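Amidohydrolase (Pseudomonas aeruginosa, PDB 2I5G) probably hydrolyses dipeptides as a metal-dependent dipeptidase of the membrane dipeptidase (M19) family. Local coordinates at residues Gln48-Asn53 with Glu106-Leu111. The protein carries 2 engineered substitutions. Sequence-based numbering, arbitrary orientation.
Sequences QATVNN and EVFKQL
F108 reaches out from helix 103-110 and overlaps T50 and V51, two consecutive residues of helix 47-63. The two helices follow strands 36-40 and 86-92, neighbours in the parallel sheet of a TIM-barrel fold, and the contact illustrates how a single aromatic ring can span the gap between two segments of the outer helices of such a barrel. The backbones stay well apart, with 8.2 Å between CA of V51 and CA of F108, and only 134 Å² is buried between the segments. The ring bridges that separation with its far end, the CE1-CZ side, and both methyl groups that meet it approach obliquely. CG2 of T50 comes to 3.7 Å from CE1 of F108 and sits at 3.9 Å from CZ of the same ring.

The threonine divides its branches between two tasks. With CG2 anti to the backbone N, the methyl is given to the ring, while OG1 (chi1 -69°) lies beside the backbone N and hydrogen-bonds to O of G46, one turn earlier, and to OG of S42. The hydroxyl of this buried residue is thus satisfied within its own neighbourhood, and its contact with the second helix is purely apolar. Two further aromatic rings meet the phenylalanine: F92 edge-to-face, and F47, from the start of helix 47-63, with planes at about 60°. V51 completes the interhelical contact from the next position in the helix, its CG2 methyl lying 3.9 Å from CE1 of F108, the same ring carbon that T50 approaches most closely.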
loop_
_atom_site.group_PDB
_atom_site.type_symbol
_atom_site.label_atom_id
_atom_site.label_comp_id
_atom_site.label_asym_id
_atom_site.label_seq_id
_atom_site.Cartn_x
_atom_site.Cartn_y
_atom_site.Cartn_z
ATOM N N GLN A 48 -6.995 -10.644 -8.647
ATOM C CA GLN A 48 -8.024 -11.609 -9.016
ATOM C C GLN A 48 -9.463 -11.100 -8.925
ATOM O O GLN A 48 -10.284 -11.421 -9.782
ATOM C CB GLN A 48 -7.873 -12.903 -8.198
ATOM C CG GLN A 48 -8.810 -14.039 -8.641
ATOM C CD GLN A 48 -8.226 -15.427 -8.407
ATOM O OE1 GLN A 48 -7.148 -15.564 -7.844
ATOM N NE2 GLN A 48 -8.939 -16.457 -8.843
ATOM N N ALA A 49 -9.790 -10.316 -7.906
ATOM C CA ALA A 49 -11.161 -9.820 -7.809
ATOM C C ALA A 49 -11.441 -8.879 -8.981
ATOM O O ALA A 49 -12.558 -8.831 -9.489
ATOM C CB ALA A 49 -11.394 -9.102 -6.467
ATOM N N THR A 50 -10.421 -8.139 -9.412
ATOM C CA THR A 50 -10.581 -7.228 -10.541
ATOM C C THR A 50 -10.756 -8.052 -11.816
ATOM O O THR A 50 -11.601 -7.742 -12.661
ATOM C CB THR A 50 -9.352 -6.284 -10.692
ATOM O OG1 THR A 50 -9.317 -5.363 -9.590
ATOM C CG2 THR A 50 -9.423 -5.507 -12.004
ATOM N N VAL A 51 -9.952 -9.104 -11.948
ATOM C CA VAL A 51 -10.031 -9.987 -13.107
ATOM C C VAL A 51 -11.454 -10.535 -13.209
ATOM O O VAL A 51 -12.010 -10.650 -14.299
ATOM C CB VAL A 51 -9.031 -11.168 -12.976
ATOM C CG1 VAL A 51 -9.255 -12.185 -14.082
ATOM C CG2 VAL A 51 -7.610 -10.643 -13.031
ATOM N N ASN A 52 -12.044 -10.861 -12.066
ATOM C CA ASN A 52 -13.401 -11.393 -12.042
ATOM C C ASN A 52 -14.411 -10.405 -12.611
ATOM O O ASN A 52 -15.334 -10.792 -13.341
ATOM C CB ASN A 52 -13.795 -11.764 -10.614
ATOM C CG ASN A 52 -13.148 -13.050 -10.151
ATOM O OD1 ASN A 52 -13.188 -13.386 -8.966
ATOM N ND2 ASN A 52 -12.555 -13.786 -11.084
ATOM N N ASN A 53 -14.242 -9.134 -12.267
ATOM C CA ASN A 53 -15.139 -8.103 -12.756
ATOM C C ASN A 53 -15.021 -8.006 -14.270
ATOM O O ASN A 53 -16.000 -7.731 -14.964
ATOM C CB ASN A 53 -14.800 -6.751 -12.130
ATOM C CG ASN A 53 -15.106 -6.703 -10.649
ATOM O OD1 ASN A 53 -15.994 -7.403 -10.170
ATOM N ND2 ASN A 53 -14.385 -5.857 -9.918
ATOM N N GLU A 106 0.892 -4.706 -17.810
ATOM C CA GLU A 106 0.787 -5.234 -19.164
ATOM C C GLU A 106 -0.325 -6.284 -19.285
ATOM O O GLU A 106 -0.950 -6.415 -20.338
ATOM C CB GLU A 106 2.125 -5.837 -19.582
ATOM C CG GLU A 106 2.122 -6.529 -20.929
ATOM C CD GLU A 106 3.516 -6.940 -21.355
ATOM O OE1 GLU A 106 4.210 -7.616 -20.559
ATOM O OE2 GLU A 106 3.920 -6.586 -22.483
ATOM N N VAL A 107 -0.565 -7.027 -18.207
ATOM C CA VAL A 107 -1.592 -8.065 -18.186
ATOM C C VAL A 107 -2.983 -7.476 -18.368
ATOM O O VAL A 107 -3.773 -7.962 -19.182
ATOM C CB VAL A 107 -1.594 -8.850 -16.845
ATOM C CG1 VAL A 107 -2.749 -9.842 -16.829
ATOM C CG2 VAL A 107 -0.274 -9.577 -16.652
ATOM N N PHE A 108 -3.289 -6.436 -17.600
ATOM C CA PHE A 108 -4.606 -5.816 -17.688
ATOM C C PHE A 108 -4.797 -5.120 -19.018
ATOM O O PHE A 108 -5.896 -5.116 -19.577
ATOM C CB PHE A 108 -4.814 -4.841 -16.528
ATOM C CG PHE A 108 -5.167 -5.518 -15.236
ATOM C CD1 PHE A 108 -6.304 -6.321 -15.150
ATOM C CD2 PHE A 108 -4.365 -5.364 -14.108
ATOM C CE1 PHE A 108 -6.638 -6.961 -13.957
ATOM C CE2 PHE A 108 -4.686 -6.000 -12.911
ATOM C CZ PHE A 108 -5.828 -6.802 -12.834
ATOM N N LYS A 109 -3.722 -4.531 -19.524
ATOM C CA LYS A 109 -3.778 -3.866 -20.809
ATOM C C LYS A 109 -4.196 -4.911 -21.834
ATOM O O LYS A 109 -5.021 -4.632 -22.701
ATOM C CB LYS A 109 -2.409 -3.294 -21.170
ATOM C CG LYS A 109 -2.319 -2.728 -22.576
ATOM C CD LYS A 109 -3.231 -1.538 -22.794
ATOM C CE LYS A 109 -3.169 -1.114 -24.256
ATOM N NZ LYS A 109 -3.993 0.087 -24.540
ATOM N N GLN A 110 -3.627 -6.115 -21.729
ATOM C CA GLN A 110 -3.966 -7.207 -22.646
ATOM C C GLN A 110 -5.416 -7.651 -22.468
ATOM O O GLN A 110 -5.984 -8.307 -23.342
ATOM C CB GLN A 110 -3.054 -8.416 -22.431
ATOM C CG GLN A 110 -1.601 -8.208 -22.825
ATOM C CD GLN A 110 -0.838 -9.518 -22.956
ATOM O OE1 GLN A 110 -1.337 -10.584 -22.595
ATOM N NE2 GLN A 110 0.382 -9.441 -23.474
ATOM N N LEU A 111 -6.010 -7.300 -21.330
ATOM C CA LEU A 111 -7.392 -7.665 -21.056
ATOM C C LEU A 111 -8.373 -6.545 -21.392
ATOM O O LEU A 111 -9.556 -6.637 -21.095
ATOM C CB LEU A 111 -7.540 -8.082 -19.592
ATOM C CG LEU A 111 -6.741 -9.346 -19.252
ATOM C CD1 LEU A 111 -6.763 -9.587 -17.754
ATOM C CD2 LEU A 111 -7.330 -10.541 -20.010
#